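Local coordinates for T9SS C-terminal target domain-containing protein (Bacteroides cellulosilyticus, PDB 5JVK), which is a family 39 glycoside hydrolase that probably cleaves O-glycosidic bonds within glycans, at residues S335-W343 with M369-D377; T252-G263 with F281-Y290. All coordinates share one frame; numbering follows the deposited sequence.

Contact 1: residues S335-W343 with M369-D377; sequences SVWVTEIGW and MSPGVFWYD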
ATOM      1  N   SER A 335       7.686  14.360 -11.130  1.00 29.18           N
ATOM      2  CA  SER A 335       6.697  13.410 -10.622  1.00 28.36           C
ATOM      3  C   SER A 335       6.672  13.440  -9.090  1.00 27.76           C
ATOM      4  O   SER A 335       7.703  13.660  -8.448  1.00 27.89           O
ATOM      5  CB  SER A 335       6.991  11.995 -11.131  1.00 27.91           C
ATOM      6  OG  SER A 335       8.326  11.613 -10.848  1.00 27.65           O
ATOM      7  N   VAL A 336       5.489  13.237  -8.516  1.00 26.84           N
ATOM      8  CA  VAL A 336       5.306  13.217  -7.064  1.00 26.35           C
ATOM      9  C   VAL A 336       4.955  11.796  -6.645  1.00 25.96           C
ATOM     10  O   VAL A 336       3.926  11.271  -7.055  1.00 26.18           O
ATOM     11  CB  VAL A 336       4.194  14.192  -6.617  1.00 26.02           C
ATOM     12  CG1 VAL A 336       4.036  14.183  -5.099  1.00 25.86           C
ATOM     13  CG2 VAL A 336       4.497  15.596  -7.117  1.00 26.13           C
ATOM     14  N   TRP A 337       5.808  11.188  -5.824  1.00 25.63           N
ATOM     15  CA  TRP A 337       5.641   9.801  -5.394  1.00 25.31           C
ATOM     16  C   TRP A 337       5.254   9.741  -3.920  1.00 24.62           C
ATOM     17  O   TRP A 337       5.988  10.232  -3.070  1.00 24.95           O
ATOM     18  CB  TRP A 337       6.942   9.038  -5.632  1.00 25.47           C
ATOM     19  CG  TRP A 337       7.289   8.935  -7.081  1.00 25.95           C
ATOM     20  CD1 TRP A 337       7.847   9.906  -7.863  1.00 26.23           C
ATOM     21  CD2 TRP A 337       7.084   7.802  -7.933  1.00 26.20           C
ATOM     22  NE1 TRP A 337       8.008   9.446  -9.149  1.00 26.27           N
ATOM     23  CE2 TRP A 337       7.550   8.157  -9.219  1.00 26.26           C
ATOM     24  CE3 TRP A 337       6.558   6.519  -7.733  1.00 26.21           C
ATOM     25  CZ2 TRP A 337       7.507   7.274 -10.303  1.00 26.36           C
ATOM     26  CZ3 TRP A 337       6.513   5.641  -8.814  1.00 26.35           C
ATOM     27  CH2 TRP A 337       6.984   6.025 -10.082  1.00 26.22           C
ATOM     28  N   VAL A 338       4.106   9.140  -3.614  1.00 23.60           N
ATOM     29  CA  VAL A 338       3.660   8.997  -2.224  1.00 22.96           C
ATOM     30  C   VAL A 338       4.261   7.699  -1.679  1.00 22.53           C
ATOM     31  O   VAL A 338       3.598   6.663  -1.614  1.00 22.32           O
ATOM     32  CB  VAL A 338       2.120   9.037  -2.114  1.00 22.81           C
ATOM     33  CG1 VAL A 338       1.676   9.009  -0.656  1.00 22.69           C
ATOM     34  CG2 VAL A 338       1.579  10.274  -2.827  1.00 22.87           C
ATOM     35  N   THR A 339       5.534   7.772  -1.300  1.00 22.25           N
ATOM     36  CA  THR A 339       6.323   6.579  -0.976  1.00 22.26           C
ATOM     37  C   THR A 339       6.013   5.957   0.389  1.00 22.25           C
ATOM     38  O   THR A 339       6.403   4.820   0.642  1.00 22.29           O
ATOM     39  CB  THR A 339       7.839   6.846  -1.103  1.00 22.18           C
ATOM     40  OG1 THR A 339       8.232   7.900  -0.215  1.00 22.15           O
ATOM     41  CG2 THR A 339       8.189   7.219  -2.540  1.00 22.14           C
ATOM     42  N   GLU A 340       5.325   6.693   1.262  1.00 22.36           N
ATOM     43  CA  GLU A 340       4.673   6.097   2.434  1.00 22.35           C
ATOM     44  C   GLU A 340       3.364   6.814   2.748  1.00 21.96           C
ATOM     45  O   GLU A 340       3.316   8.041   2.801  1.00 21.53           O
ATOM     46  CB  GLU A 340       5.557   6.152   3.684  1.00 22.56           C
ATOM     47  CG  GLU A 340       6.829   5.318   3.642  1.00 22.78           C
ATOM     48  CD  GLU A 340       7.591   5.324   4.959  1.00 23.16           C
ATOM     49  OE1 GLU A 340       7.028   5.723   6.005  1.00 23.16           O
ATOM     50  OE2 GLU A 340       8.776   4.935   4.947  1.00 23.93           O
ATOM     51  N   ILE A 341       2.307   6.035   2.950  1.00 21.40           N
ATOM     52  CA  ILE A 341       1.098   6.521   3.604  1.00 21.15           C
ATOM     53  C   ILE A 341       0.442   5.322   4.279  1.00 20.99           C
ATOM     54  O   ILE A 341       0.472   4.219   3.737  1.00 21.06           O
ATOM     55  CB  ILE A 341       0.144   7.241   2.621  1.00 21.16           C
ATOM     56  CG1 ILE A 341      -1.037   7.866   3.375  1.00 21.32           C
ATOM     57  CG2 ILE A 341      -0.355   6.302   1.527  1.00 21.19           C
ATOM     58  CD1 ILE A 341      -1.871   8.808   2.533  1.00 21.33           C
ATOM     59  N   GLY A 342      -0.117   5.523   5.466  1.00 20.47           N
ATOM     60  CA  GLY A 342      -0.742   4.426   6.183  1.00 20.15           C
ATOM     61  C   GLY A 342      -1.382   4.798   7.500  1.00 20.02           C
ATOM     62  O   GLY A 342      -1.179   5.893   8.022  1.00 20.09           O
ATOM     63  N   TRP A 343      -2.178   3.864   8.008  1.00 19.79           N
ATOM     64  CA  TRP A 343      -2.809   3.948   9.318  1.00 19.84           C
ATOM     65  C   TRP A 343      -2.511   2.643  10.049  1.00 19.85           C
ATOM     66  O   TRP A 343      -2.297   1.608   9.411  1.00 20.03           O
ATOM     67  CB  TRP A 343      -4.317   4.143   9.172  1.00 19.88           C
ATOM     68  CG  TRP A 343      -4.722   5.508   8.675  1.00 19.74           C
ATOM     69  CD1 TRP A 343      -5.199   6.534   9.422  1.00 19.73           C
ATOM     70  CD2 TRP A 343      -4.694   5.978   7.324  1.00 19.65           C
ATOM     71  NE1 TRP A 343      -5.471   7.619   8.634  1.00 19.87           N
ATOM     72  CE2 TRP A 343      -5.170   7.307   7.337  1.00 19.71           C
ATOM     73  CE3 TRP A 343      -4.319   5.406   6.105  1.00 19.59           C
ATOM     74  CZ2 TRP A 343      -5.273   8.079   6.178  1.00 19.74           C
ATOM     75  CZ3 TRP A 343      -4.416   6.170   4.954  1.00 19.65           C
ATOM     76  CH2 TRP A 343      -4.893   7.496   4.997  1.00 19.80           C
ATOM     77  N   MET A 369      -2.702  12.295  -9.519  1.00 25.47           N
ATOM     78  CA  MET A 369      -1.445  13.019  -9.746  1.00 25.84           C
ATOM     79  C   MET A 369      -0.188  12.165  -9.545  1.00 25.51           C
ATOM     80  O   MET A 369       0.766  12.316 -10.304  1.00 25.63           O
ATOM     81  CB  MET A 369      -1.395  14.305  -8.901  1.00 26.35           C
ATOM     82  CG  MET A 369      -1.283  14.109  -7.398  1.00 26.80           C
ATOM     83  SD  MET A 369       0.411  14.270  -6.799  1.00 27.84           S
ATOM     84  CE  MET A 369       0.246  13.693  -5.112  1.00 27.76           C
ATOM     85  N   SER A 370      -0.177  11.284  -8.542  1.00 25.19           N
ATOM     86  CA  SER A 370       0.971  10.414  -8.274  1.00 25.20           C
ATOM     87  C   SER A 370       0.886   9.105  -9.066  1.00 25.13           C
ATOM     88  O   SER A 370      -0.190   8.502  -9.142  1.00 25.77           O
ATOM     89  CB  SER A 370       1.052  10.095  -6.779  1.00 25.11           C
ATOM     90  OG  SER A 370       2.218   9.346  -6.478  1.00 25.11           O
ATOM     91  N   PRO A 371       2.018   8.651  -9.652  1.00 24.66           N
ATOM     92  CA  PRO A 371       2.060   7.328 -10.284  1.00 24.01           C
ATOM     93  C   PRO A 371       2.331   6.167  -9.316  1.00 23.28           C
ATOM     94  O   PRO A 371       2.363   5.020  -9.752  1.00 23.21           O
ATOM     95  CB  PRO A 371       3.209   7.465 -11.283  1.00 24.21           C
ATOM     96  CG  PRO A 371       4.140   8.424 -10.633  1.00 24.57           C
ATOM     97  CD  PRO A 371       3.285   9.385  -9.852  1.00 24.66           C
ATOM     98  N   GLY A 372       2.539   6.456  -8.030  1.00 22.56           N
ATOM     99  CA  GLY A 372       2.822   5.416  -7.043  1.00 22.06           C
ATOM    100  C   GLY A 372       2.510   5.848  -5.620  1.00 21.60           C
ATOM    101  O   GLY A 372       3.244   6.642  -5.031  1.00 21.68           O
ATOM    102  N   VAL A 373       1.413   5.320  -5.081  1.00 20.98           N
ATOM    103  CA  VAL A 373       1.022   5.540  -3.695  1.00 20.45           C
ATOM    104  C   VAL A 373       1.274   4.246  -2.931  1.00 20.12           C
ATOM    105  O   VAL A 373       0.567   3.256  -3.131  1.00 20.08           O
ATOM    106  CB  VAL A 373      -0.457   5.964  -3.598  1.00 20.40           C
ATOM    107  CG1 VAL A 373      -0.895   6.098  -2.144  1.00 20.35           C
ATOM    108  CG2 VAL A 373      -0.672   7.267  -4.361  1.00 20.55           C
ATOM    109  N   PHE A 374       2.283   4.271  -2.060  1.00 19.62           N
ATOM    110  CA  PHE A 374       2.774   3.072  -1.379  1.00 19.45           C
ATOM    111  C   PHE A 374       2.248   2.981   0.052  1.00 19.39           C
ATOM    112  O   PHE A 374       2.566   3.829   0.888  1.00 19.34           O
ATOM    113  CB  PHE A 374       4.304   3.058  -1.363  1.00 19.38           C
ATOM    114  CG  PHE A 374       4.926   2.870  -2.715  1.00 19.30           C
ATOM    115  CD1 PHE A 374       5.498   1.653  -3.071  1.00 19.30           C
ATOM    116  CD2 PHE A 374       4.952   3.916  -3.636  1.00 19.33           C
ATOM    117  CE1 PHE A 374       6.082   1.483  -4.316  1.00 19.34           C
ATOM    118  CE2 PHE A 374       5.526   3.748  -4.887  1.00 19.25           C
ATOM    119  CZ  PHE A 374       6.096   2.530  -5.226  1.00 19.32           C
ATOM    120  N   TRP A 375       1.452   1.949   0.328  1.00 19.32           N
ATOM    121  CA  TRP A 375       0.937   1.716   1.671  1.00 19.43           C
ATOM    122  C   TRP A 375       2.059   1.289   2.608  1.00 19.70           C
ATOM    123  O   TRP A 375       2.824   0.379   2.277  1.00 19.80           O
ATOM    124  CB  TRP A 375      -0.147   0.637   1.668  1.00 19.39           C
ATOM    125  CG  TRP A 375      -0.662   0.314   3.041  1.00 19.36           C
ATOM    126  CD1 TRP A 375      -0.194  -0.648   3.890  1.00 19.32           C
ATOM    127  CD2 TRP A 375      -1.734   0.966   3.727  1.00 19.35           C
ATOM    128  NE1 TRP A 375      -0.912  -0.637   5.061  1.00 19.34           N
ATOM    129  CE2 TRP A 375      -1.864   0.344   4.987  1.00 19.27           C
ATOM    130  CE3 TRP A 375      -2.602   2.013   3.396  1.00 19.41           C
ATOM    131  CZ2 TRP A 375      -2.831   0.730   5.915  1.00 19.22           C
ATOM    132  CZ3 TRP A 375      -3.563   2.398   4.321  1.00 19.42           C
ATOM    133  CH2 TRP A 375      -3.670   1.755   5.565  1.00 19.32           C
ATOM    134  N   TYR A 376       2.153   1.942   3.768  1.00 19.90           N
ATOM    135  CA  TYR A 376       3.041   1.499   4.838  1.00 20.15           C
ATOM    136  C   TYR A 376       2.204   0.773   5.895  1.00 20.20           C
ATOM    137  O   TYR A 376       1.323   1.394   6.483  1.00 20.30           O
ATOM    138  CB  TYR A 376       3.798   2.665   5.486  1.00 20.14           C
ATOM    139  CG  TYR A 376       4.872   2.153   6.414  1.00 20.19           C
ATOM    140  CD1 TYR A 376       6.139   1.839   5.928  1.00 20.28           C
ATOM    141  CD2 TYR A 376       4.606   1.918   7.765  1.00 20.24           C
ATOM    142  CE1 TYR A 376       7.121   1.332   6.765  1.00 20.33           C
ATOM    143  CE2 TYR A 376       5.583   1.411   8.612  1.00 20.29           C
ATOM    144  CZ  TYR A 376       6.838   1.120   8.107  1.00 20.45           C
ATOM    145  OH  TYR A 376       7.815   0.621   8.934  1.00 20.48           O
ATOM    146  N   ASP A 377       2.424  -0.522   6.146  1.00 20.38           N
ATOM    147  CA  ASP A 377       3.291  -1.425   5.371  1.00 20.44           C
ATOM    148  C   ASP A 377       2.572  -2.768   5.197  1.00 20.58           C
ATOM    149  O   ASP A 377       1.419  -2.910   5.620  1.00 20.06           O
ATOM    150  CB  ASP A 377       4.680  -1.568   6.027  1.00 20.42           C
ATOM    151  CG  ASP A 377       4.630  -2.098   7.461  1.00 20.45           C
ATOM    152  OD1 ASP A 377       3.536  -2.340   8.017  1.00 20.58           O
ATOM    153  OD2 ASP A 377       5.721  -2.267   8.041  1.00 20.23           O
TER
HETATM  154  O   HOH W   1       3.403  13.159 -10.306  1.00 25.23           O
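P371 lays its CG over one face of the W337 indole, 3.6 Å from the centroid of the six-membered ring, a CH-pi contact, while CE2 of F374 meets the edge of the same ring. With CG anti to its carbonyl carbon (chi1 -65°), W337 can also send NE1 to S335 OG at 2.8 Å. V338 O lies in the plane of the F374 ring, at its edge. Further along, the W375 ring has G342 CA over one face, 4.0 Å from the centroid of its six-membered ring. W343 CE3 lies 3.6 Å from W375 CZ3, the two six-membered rings rim to rim with planes 29° apart. The Y376 ring lies alongside the carboxylate of E340, its CD1 3.9 Å from E340 CD, and carries D377 CB over one face.

The two strands are joined by parallel backbone bonds, among them F374 N to V338 O at 2.8 Å, and a beta bulge shifts the register by one before I341 pairs with W375. S370, its OG anti to the backbone N (chi1 -175°), donates to a lone pair of V336 O at 2.6 Å and accepts from G372 N in an ST turn. Shrinking W337 to an alanine would probably leave P371 CG without a ring to rest on and S335 OG without its indole donor.

Y376 OH is bonded to H111. The peptide between Y376 and D377 is cis, as often found at the end of the eighth strand in clan GH-A enzymes. E340 stands near the end of the seventh strand, consistent with the nucleophile position of that clan. Its carboxylate, tied by a salt bridge to R134 and a hydrogen bond with Y290 OH, is probably held in one orientation beside Y376.

Contact 2: residues T252-G263 with F281-Y290; sequences TLISGGGSGAGG and FQDGYSIHPY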
ATOM      1  N   THR A 252      13.918   6.917 -12.874  1.00 34.24           N
ATOM      2  CA  THR A 252      13.369   8.105 -12.234  1.00 32.82           C
ATOM      3  C   THR A 252      14.079   8.254 -10.888  1.00 31.93           C
ATOM      4  O   THR A 252      13.849   7.462  -9.967  1.00 31.43           O
ATOM      5  CB  THR A 252      11.850   7.975 -12.038  1.00 32.61           C
ATOM      6  OG1 THR A 252      11.241   7.632 -13.286  1.00 32.51           O
ATOM      7  CG2 THR A 252      11.244   9.280 -11.537  1.00 33.03           C
ATOM      8  N   LEU A 253      14.976   9.236 -10.801  1.00 30.93           N
ATOM      9  CA  LEU A 253      15.660   9.564  -9.551  1.00 30.26           C
ATOM     10  C   LEU A 253      14.733  10.421  -8.694  1.00 29.63           C
ATOM     11  O   LEU A 253      14.340  11.516  -9.107  1.00 29.89           O
ATOM     12  CB  LEU A 253      16.979  10.296  -9.829  1.00 30.07           C
ATOM     13  CG  LEU A 253      18.000  10.471  -8.689  1.00 30.14           C
ATOM     14  CD1 LEU A 253      17.583  11.534  -7.675  1.00 30.03           C
ATOM     15  CD2 LEU A 253      18.294   9.146  -7.990  1.00 29.84           C
ATOM     16  N   ILE A 254      14.404   9.917  -7.503  1.00 28.97           N
ATOM     17  CA  ILE A 254      13.399  10.523  -6.626  1.00 28.41           C
ATOM     18  C   ILE A 254      14.059  11.112  -5.373  1.00 28.24           C
ATOM     19  O   ILE A 254      14.680  10.387  -4.597  1.00 27.94           O
ATOM     20  CB  ILE A 254      12.318   9.489  -6.227  1.00 28.08           C
ATOM     21  CG1 ILE A 254      11.621   8.939  -7.483  1.00 27.78           C
ATOM     22  CG2 ILE A 254      11.295  10.111  -5.276  1.00 27.89           C
ATOM     23  CD1 ILE A 254      10.843   7.660  -7.253  1.00 27.81           C
ATOM     24  N   SER A 255      13.906  12.423  -5.184  1.00 28.48           N
ATOM     25  CA  SER A 255      14.471  13.135  -4.030  1.00 28.74           C
ATOM     26  C   SER A 255      13.448  13.317  -2.907  1.00 28.93           C
ATOM     27  O   SER A 255      12.303  12.881  -3.027  1.00 29.54           O
ATOM     28  CB  SER A 255      14.965  14.503  -4.473  1.00 28.74           C
ATOM     29  OG  SER A 255      13.869  15.316  -4.859  1.00 28.78           O
ATOM     30  N   GLY A 256      13.867  13.964  -1.818  1.00 28.73           N
ATOM     31  CA  GLY A 256      12.987  14.279  -0.698  1.00 28.52           C
ATOM     32  C   GLY A 256      12.987  13.192   0.353  1.00 28.40           C
ATOM     33  O   GLY A 256      13.348  13.437   1.506  1.00 28.65           O
ATOM     34  N   GLY A 257      12.566  11.993  -0.045  1.00 27.91           N
ATOM     35  CA  GLY A 257      12.484  10.858   0.863  1.00 27.69           C
ATOM     36  C   GLY A 257      11.392  10.995   1.900  1.00 27.47           C
ATOM     37  O   GLY A 257      11.473  10.380   2.966  1.00 27.58           O
ATOM     38  N   GLY A 258      10.371  11.795   1.594  1.00 26.99           N
ATOM     39  CA  GLY A 258       9.342  12.144   2.562  1.00 26.73           C
ATOM     40  C   GLY A 258       9.833  12.987   3.722  1.00 26.79           C
ATOM     41  O   GLY A 258       9.352  12.821   4.840  1.00 26.90           O
ATOM     42  N   SER A 259      10.791  13.877   3.462  1.00 26.83           N
ATOM     43  CA  SER A 259      11.296  14.810   4.476  1.00 27.00           C
ATOM     44  C   SER A 259      10.492  16.112   4.417  1.00 26.88           C
ATOM     45  O   SER A 259       9.634  16.275   3.544  1.00 26.75           O
ATOM     46  CB  SER A 259      12.796  15.073   4.280  1.00 27.01           C
ATOM     47  OG  SER A 259      13.075  15.567   2.984  1.00 27.11           O
ATOM     48  N   GLY A 260      10.776  17.030   5.340  1.00 26.49           N
ATOM     49  CA  GLY A 260       9.977  18.242   5.523  1.00 26.24           C
ATOM     50  C   GLY A 260       8.848  18.035   6.520  1.00 26.12           C
ATOM     51  O   GLY A 260       8.482  16.897   6.835  1.00 26.04           O
ATOM     52  N   ALA A 261       8.305  19.148   7.013  1.00 25.90           N
ATOM     53  CA  ALA A 261       7.201  19.147   7.986  1.00 25.58           C
ATOM     54  C   ALA A 261       6.035  18.254   7.542  1.00 25.19           C
ATOM     55  O   ALA A 261       5.568  18.360   6.409  1.00 24.72           O
ATOM     56  CB  ALA A 261       6.711  20.571   8.217  1.00 25.40           C
ATOM     57  N   GLY A 262       5.595  17.365   8.433  1.00 25.15           N
ATOM     58  CA  GLY A 262       4.519  16.405   8.142  1.00 24.91           C
ATOM     59  C   GLY A 262       4.795  15.404   7.024  1.00 24.79           C
ATOM     60  O   GLY A 262       3.868  14.778   6.505  1.00 24.42           O
ATOM     61  N   GLY A 263       6.065  15.231   6.666  1.00 24.72           N
ATOM     62  CA  GLY A 263       6.442  14.421   5.514  1.00 24.90           C
ATOM     63  C   GLY A 263       6.280  15.093   4.159  1.00 24.98           C
ATOM     64  O   GLY A 263       6.240  14.405   3.139  1.00 24.74           O
ATOM     65  N   PHE A 281      17.859  18.807 -10.892  1.00 37.59           N
ATOM     66  CA  PHE A 281      18.626  17.718 -10.271  1.00 37.72           C
ATOM     67  C   PHE A 281      17.771  16.564  -9.723  1.00 36.69           C
ATOM     68  O   PHE A 281      18.269  15.728  -8.960  1.00 36.48           O
ATOM     69  CB  PHE A 281      19.566  18.299  -9.205  1.00 38.17           C
ATOM     70  CG  PHE A 281      20.537  19.304  -9.763  1.00 39.10           C
ATOM     71  CD1 PHE A 281      21.706  18.883 -10.397  1.00 39.84           C
ATOM     72  CD2 PHE A 281      20.265  20.667  -9.703  1.00 39.43           C
ATOM     73  CE1 PHE A 281      22.596  19.804 -10.935  1.00 39.91           C
ATOM     74  CE2 PHE A 281      21.150  21.593 -10.241  1.00 39.78           C
ATOM     75  CZ  PHE A 281      22.318  21.162 -10.856  1.00 39.82           C
ATOM     76  N   GLN A 282      16.489  16.524 -10.106  1.00 35.67           N
ATOM     77  CA  GLN A 282      15.622  15.364  -9.880  1.00 34.79           C
ATOM     78  C   GLN A 282      14.734  15.087 -11.090  1.00 33.85           C
ATOM     79  O   GLN A 282      14.513  15.960 -11.935  1.00 33.28           O
ATOM     80  CB  GLN A 282      14.693  15.574  -8.678  1.00 35.09           C
ATOM     81  CG  GLN A 282      15.286  16.315  -7.495  1.00 35.26           C
ATOM     82  CD  GLN A 282      14.749  17.719  -7.320  1.00 35.14           C
ATOM     83  OE1 GLN A 282      14.636  18.488  -8.277  1.00 35.09           O
ATOM     84  NE2 GLN A 282      14.419  18.064  -6.085  1.00 35.97           N
ATOM     85  N   ASP A 283      14.234  13.856 -11.147  1.00 32.77           N
ATOM     86  CA  ASP A 283      13.116  13.486 -12.015  1.00 32.31           C
ATOM     87  C   ASP A 283      11.786  13.568 -11.252  1.00 30.97           C
ATOM     88  O   ASP A 283      10.728  13.752 -11.854  1.00 30.38           O
ATOM     89  CB  ASP A 283      13.326  12.076 -12.568  1.00 32.60           C
ATOM     90  CG  ASP A 283      14.656  11.922 -13.287  1.00 32.73           C
ATOM     91  OD1 ASP A 283      15.030  12.826 -14.060  1.00 32.98           O
ATOM     92  OD2 ASP A 283      15.332  10.895 -13.072  1.00 32.91           O
ATOM     93  N   GLY A 284      11.844  13.415  -9.931  1.00 29.83           N
ATOM     94  CA  GLY A 284      10.676  13.591  -9.075  1.00 28.99           C
ATOM     95  C   GLY A 284      11.066  13.680  -7.614  1.00 28.31           C
ATOM     96  O   GLY A 284      12.248  13.563  -7.277  1.00 28.47           O
ATOM     97  N   TYR A 285      10.077  13.911  -6.752  1.00 27.20           N
ATOM     98  CA  TYR A 285      10.284  13.897  -5.301  1.00 26.31           C
ATOM     99  C   TYR A 285       9.204  13.076  -4.618  1.00 25.31           C
ATOM    100  O   TYR A 285       8.188  12.749  -5.230  1.00 24.94           O
ATOM    101  CB  TYR A 285      10.335  15.322  -4.724  1.00 26.61           C
ATOM    102  CG  TYR A 285       9.021  16.087  -4.740  1.00 26.53           C
ATOM    103  CD1 TYR A 285       8.197  16.134  -3.609  1.00 26.28           C
ATOM    104  CD2 TYR A 285       8.614  16.781  -5.877  1.00 26.49           C
ATOM    105  CE1 TYR A 285       6.999  16.839  -3.621  1.00 26.28           C
ATOM    106  CE2 TYR A 285       7.422  17.488  -5.896  1.00 26.76           C
ATOM    107  CZ  TYR A 285       6.617  17.514  -4.770  1.00 26.55           C
ATOM    108  OH  TYR A 285       5.437  18.220  -4.806  1.00 27.15           O
ATOM    109  N   SER A 286       9.438  12.743  -3.352  1.00 24.45           N
ATOM    110  CA  SER A 286       8.506  11.930  -2.578  1.00 23.87           C
ATOM    111  C   SER A 286       8.018  12.622  -1.308  1.00 23.42           C
ATOM    112  O   SER A 286       8.728  13.449  -0.728  1.00 23.39           O
ATOM    113  CB  SER A 286       9.138  10.583  -2.221  1.00 23.88           C
ATOM    114  OG  SER A 286      10.294  10.753  -1.423  1.00 24.03           O
ATOM    115  N   ILE A 287       6.803  12.258  -0.892  1.00 22.58           N
ATOM    116  CA  ILE A 287       6.201  12.728   0.359  1.00 21.94           C
ATOM    117  C   ILE A 287       5.695  11.548   1.192  1.00 21.72           C
ATOM    118  O   ILE A 287       5.349  10.498   0.648  1.00 21.71           O
ATOM    119  CB  ILE A 287       5.043  13.721   0.114  1.00 21.74           C
ATOM    120  CG1 ILE A 287       3.979  13.133  -0.823  1.00 21.57           C
ATOM    121  CG2 ILE A 287       5.583  15.024  -0.458  1.00 21.77           C
ATOM    122  CD1 ILE A 287       2.629  13.792  -0.679  1.00 21.57           C
ATOM    123  N   HIS A 288       5.651  11.739   2.509  1.00 21.43           N
ATOM    124  CA  HIS A 288       5.108  10.763   3.455  1.00 21.22           C
ATOM    125  C   HIS A 288       3.933  11.408   4.205  1.00 21.03           C
ATOM    126  O   HIS A 288       4.036  11.668   5.406  1.00 21.29           O
ATOM    127  CB  HIS A 288       6.194  10.327   4.452  1.00 21.04           C
ATOM    128  CG  HIS A 288       7.234   9.414   3.875  1.00 21.03           C
ATOM    129  ND1 HIS A 288       8.166   8.776   4.663  1.00 21.04           N
ATOM    130  CD2 HIS A 288       7.482   9.013   2.605  1.00 21.04           C
ATOM    131  CE1 HIS A 288       8.955   8.038   3.903  1.00 20.99           C
ATOM    132  NE2 HIS A 288       8.559   8.161   2.651  1.00 21.06           N
ATOM    133  N   PRO A 289       2.812  11.676   3.507  1.00 20.90           N
ATOM    134  CA  PRO A 289       1.744  12.487   4.098  1.00 20.77           C
ATOM    135  C   PRO A 289       0.847  11.697   5.060  1.00 20.50           C
ATOM    136  O   PRO A 289      -0.316  11.431   4.757  1.00 20.76           O
ATOM    137  CB  PRO A 289       0.970  12.954   2.862  1.00 20.86           C
ATOM    138  CG  PRO A 289       1.048  11.775   1.954  1.00 20.88           C
ATOM    139  CD  PRO A 289       2.438  11.219   2.154  1.00 20.94           C
ATOM    140  N   TYR A 290       1.391  11.335   6.217  1.00 20.27           N
ATOM    141  CA  TYR A 290       0.639  10.588   7.224  1.00 20.18           C
ATOM    142  C   TYR A 290      -0.441  11.478   7.838  1.00 20.12           C
ATOM    143  O   TYR A 290      -0.145  12.569   8.322  1.00 20.02           O
ATOM    144  CB  TYR A 290       1.560  10.057   8.330  1.00 20.20           C
ATOM    145  CG  TYR A 290       2.355   8.826   7.947  1.00 20.27           C
ATOM    146  CD1 TYR A 290       1.815   7.554   8.112  1.00 20.17           C
ATOM    147  CD2 TYR A 290       3.655   8.927   7.440  1.00 20.07           C
ATOM    148  CE1 TYR A 290       2.536   6.417   7.778  1.00 20.10           C
ATOM    149  CE2 TYR A 290       4.384   7.793   7.104  1.00 19.95           C
ATOM    150  CZ  TYR A 290       3.816   6.539   7.275  1.00 20.02           C
ATOM    151  OH  TYR A 290       4.513   5.399   6.947  1.00 19.98           O
TER
HETATM  152  O   HOH W   2       8.867  15.975   0.722  1.00 22.76           O
HETATM  153  O   HOH W   3       1.152  14.619   7.095  1.00 15.83           O
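D283 reaches back across the contact to the start of strand 252-255. Its CB packs on T252 CG2 at 3.6 Å; CG then leads, anti to the carbonyl carbon (chi1 -55°), to OD2, which takes the amide of L253 at 2.8 Å. That bond is nearly straight (171° at the hydrogen) and uses the anti side of the carboxylate. OD2 also pairs with K245, and OD1 with Y241, so helix 229-247 grips both oxygens. L253 O answers by accepting from two amides, D283 N and G284 N.

The ladder goes on through S255 N to G284 O and S286 N to S255 O, the latter 2.9 Å. Past the strand ends the glycine loop takes over: G258 CA lies over a face of the H288 ring, 3.8 Å from its centroid, an approach possible because G258 has no side chain. G257 O sits over the same face. Further along, G263 O receives H288 N on a lone pair at 2.8 Å.

H288 is tied onward to E223 and T339. The pair forms strands five and six of the barrel, with strand 217-220 beside 252-255, strand 335-341 beside 284-287, and helices 229-247 and 270-275 packed against it.

Overall arrangement
From the N terminus the chain first builds a beta domain of strands between 18 and 94, then enters the eight-stranded parallel barrel at strand 106-109. Contact 2 closes first, its beta-alpha-beta crossover running through helix 270-275. Contact 1 opens afterwards and closes around helix 350-366, so the two loops follow in series, neither nested nor crossed. Strands 284-287 and 335-341 are neighbours, and W337 N to Y285 O probably joins them. The contacts meet again at the C-terminal ends of the barrel strands, where Y376 CB packs against Y290 OH. Strand 373-375 meets D105 by V373, closing the barrel, before the chain continues into the antiparallel sheet that begins with strand 419-425.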